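Local atomic coordinates of flocculation protein FLO11 (Saccharomyces cerevisiae, PDB entry 4UYT), a protein that mediates homotypic cell-cell adhesion of yeast during flocculation, and takes part in adhesion to surfaces, invasive growth and biofilm formation. Residues 121-126 with 144-149. Numbering follows the deposited sequence. Where two conformers were deposited one is given.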
loop_
_atom_site.group_PDB
_atom_site.type_symbol
_atom_site.label_atom_id
_atom_site.label_comp_id
_atom_site.label_asym_id
_atom_site.label_seq_id
_atom_site.Cartn_x
_atom_site.Cartn_y
_atom_site.Cartn_z
ATOM N N ILE A 121 -4.608 -0.876 3.407
ATOM C CA ILE A 121 -5.288 -1.555 2.333
ATOM C C ILE A 121 -6.270 -2.534 2.968
ATOM O O ILE A 121 -5.859 -3.410 3.747
ATOM C CB ILE A 121 -4.311 -2.255 1.371
ATOM C CG1 ILE A 121 -3.243 -1.271 0.865
ATOM C CG2 ILE A 121 -5.098 -2.864 0.218
ATOM C CD1 ILE A 121 -2.286 -1.863 -0.143
ATOM N N GLN A 122 -7.551 -2.349 2.646
ATOM C CA GLN A 122 -8.627 -3.119 3.239
ATOM C C GLN A 122 -9.028 -4.186 2.238
ATOM O O GLN A 122 -9.513 -3.887 1.140
ATOM C CB GLN A 122 -9.794 -2.192 3.561
ATOM C CG GLN A 122 -11.015 -2.847 4.167
ATOM C CD GLN A 122 -12.178 -1.874 4.244
ATOM O OE1 GLN A 122 -12.068 -0.808 4.827
ATOM N NE2 GLN A 122 -13.280 -2.227 3.613
ATOM N N PHE A 123 -8.849 -5.440 2.666
ATOM C CA PHE A 123 -9.212 -6.605 1.875
ATOM C C PHE A 123 -10.483 -7.222 2.461
ATOM O O PHE A 123 -10.593 -7.413 3.678
ATOM C CB PHE A 123 -8.131 -7.676 1.986
ATOM C CG PHE A 123 -6.824 -7.365 1.284
ATOM C CD1 PHE A 123 -5.917 -6.470 1.831
ATOM C CD2 PHE A 123 -6.471 -8.029 0.121
ATOM C CE1 PHE A 123 -4.714 -6.214 1.194
ATOM C CE2 PHE A 123 -5.249 -7.813 -0.495
ATOM C CZ PHE A 123 -4.365 -6.915 0.050
ATOM N N GLU A 124 -11.403 -7.590 1.586
ATOM C CA GLU A 124 -12.538 -8.411 1.982
ATOM C C GLU A 124 -12.620 -9.549 0.994
ATOM O O GLU A 124 -13.011 -9.363 -0.158
ATOM C CB GLU A 124 -13.857 -7.618 1.974
ATOM C CG GLU A 124 -13.952 -6.516 3.010
ATOM C CD GLU A 124 -15.275 -5.754 2.967
ATOM O OE1 GLU A 124 -16.157 -6.056 2.132
ATOM O OE2 GLU A 124 -15.428 -4.823 3.782
ATOM N N TYR A 125 -12.303 -10.746 1.482
ATOM C CA TYR A 125 -12.504 -11.969 0.742
ATOM C C TYR A 125 -13.729 -12.706 1.278
ATOM O O TYR A 125 -14.120 -12.559 2.438
ATOM C CB TYR A 125 -11.297 -12.885 0.906
ATOM C CG TYR A 125 -9.991 -12.399 0.302
ATOM C CD1 TYR A 125 -9.695 -12.651 -1.034
ATOM C CD2 TYR A 125 -8.999 -11.811 1.086
ATOM C CE1 TYR A 125 -8.481 -12.281 -1.602
ATOM C CE2 TYR A 125 -7.777 -11.456 0.535
ATOM C CZ TYR A 125 -7.509 -11.694 -0.809
ATOM O OH TYR A 125 -6.292 -11.398 -1.394
ATOM N N LEU A 126 -14.340 -13.496 0.413
ATOM C CA LEU A 126 -15.414 -14.407 0.819
ATOM C C LEU A 126 -16.654 -13.698 1.356
ATOM O O LEU A 126 -17.414 -14.292 2.116
ATOM C CB LEU A 126 -14.931 -15.428 1.875
ATOM C CG LEU A 126 -13.861 -16.455 1.509
ATOM C CD1 LEU A 126 -13.821 -17.536 2.579
ATOM C CD2 LEU A 126 -14.114 -17.089 0.147
ATOM N N PHE A 144 -9.443 -8.095 6.446
ATOM C CA PHE A 144 -8.363 -7.513 7.209
ATOM C C PHE A 144 -7.870 -6.262 6.523
ATOM O O PHE A 144 -8.131 -6.023 5.339
ATOM C CB PHE A 144 -7.214 -8.531 7.356
ATOM C CG PHE A 144 -6.685 -9.061 6.038
ATOM C CD1 PHE A 144 -5.675 -8.401 5.329
ATOM C CD2 PHE A 144 -7.187 -10.228 5.499
ATOM C CE1 PHE A 144 -5.212 -8.891 4.107
ATOM C CE2 PHE A 144 -6.718 -10.726 4.302
ATOM C CZ PHE A 144 -5.740 -10.050 3.590
ATOM N N ASP A 145 -7.170 -5.468 7.310
ATOM C CA ASP A 145 -6.515 -4.264 6.828
ATOM C C ASP A 145 -5.024 -4.452 7.002
ATOM O O ASP A 145 -4.599 -4.920 8.063
ATOM C CB ASP A 145 -6.935 -3.049 7.652
ATOM C CG ASP A 145 -8.389 -2.662 7.471
ATOM O OD1 ASP A 145 -9.070 -3.146 6.550
ATOM O OD2 ASP A 145 -8.838 -1.813 8.258
ATOM N N LEU A 146 -4.231 -4.090 6.006
ATOM C CA LEU A 146 -2.774 -4.093 6.060
ATOM C C LEU A 146 -2.310 -2.655 6.015
ATOM O O LEU A 146 -2.681 -1.891 5.121
ATOM C CB LEU A 146 -2.180 -4.857 4.901
ATOM C CG LEU A 146 -2.566 -6.331 4.852
ATOM C CD1 LEU A 146 -1.863 -7.007 3.684
ATOM C CD2 LEU A 146 -2.293 -7.064 6.160
ATOM N N SER A 147 -1.474 -2.299 6.973
ATOM C CA SER A 147 -1.048 -0.931 7.130
ATOM C C SER A 147 0.420 -0.724 6.776
ATOM O O SER A 147 1.240 -1.619 6.959
ATOM C CB SER A 147 -1.277 -0.498 8.561
ATOM O OG SER A 147 -0.463 -1.269 9.411
ATOM N N THR A 148 0.756 0.501 6.358
ATOM C CA THR A 148 2.140 0.858 6.110
ATOM C C THR A 148 2.695 1.642 7.290
ATOM O O THR A 148 1.972 2.338 8.003
ATOM C CB THR A 148 2.310 1.728 4.832
ATOM O OG1 THR A 148 1.703 3.016 5.011
ATOM C CG2 THR A 148 1.686 1.100 3.628
ATOM N N GLY A 149 4.017 1.607 7.405
ATOM C CA GLY A 149 4.710 2.564 8.214
ATOM C C GLY A 149 5.934 2.020 8.934
ATOM O O GLY A 149 6.074 0.806 9.164
HETATM O O HOH W 1 -11.237 -1.077 7.210
#
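Phe123 and Phe144 face each other on the antiparallel ladder that joins strand 120-125 to strand 143-147, an outermost strand of its five-stranded sheet in the fibronectin type III-like Flo11 domain. Their backbones form a hydrogen-bonded pair, Phe123 N giving to Phe144 O at 2.8 Å and Phe144 N to Phe123 O at 3.1 Å; Ile121 and Leu146 pair likewise. The ring planes are tilted by only 20° but strongly offset: Phe144 CZ lies over one face of Phe123, and Phe123 CD1 is 3.4 Å from Phe144 CE1. With chi1 at 56°, Phe144 CG sits between backbone N and carbonyl carbon, and the ring covers Phe123 CB, a CH-pi contact of 3.9 Å from CB to centroid. Phe144 CZ meets the edge of the Tyr125 ring, 3.9 Å from CE2, while Tyr125 OH is hydrogen-bonded to Tyr32 OH of strand 32-43. That strand belongs to the four-stranded sheet packed against this face: Ile121 and Leu146 also meet it, and large apolar side chains suit so buried a layer. On the opposite face, polar Gln122 and Asp145 suit solvent: Asp145 OD1 lies against Gln122 CG (3.1 Å), and one water donates to Gln122 OE1 (2.5 Å) and Asp145 OD2 (2.7 Å).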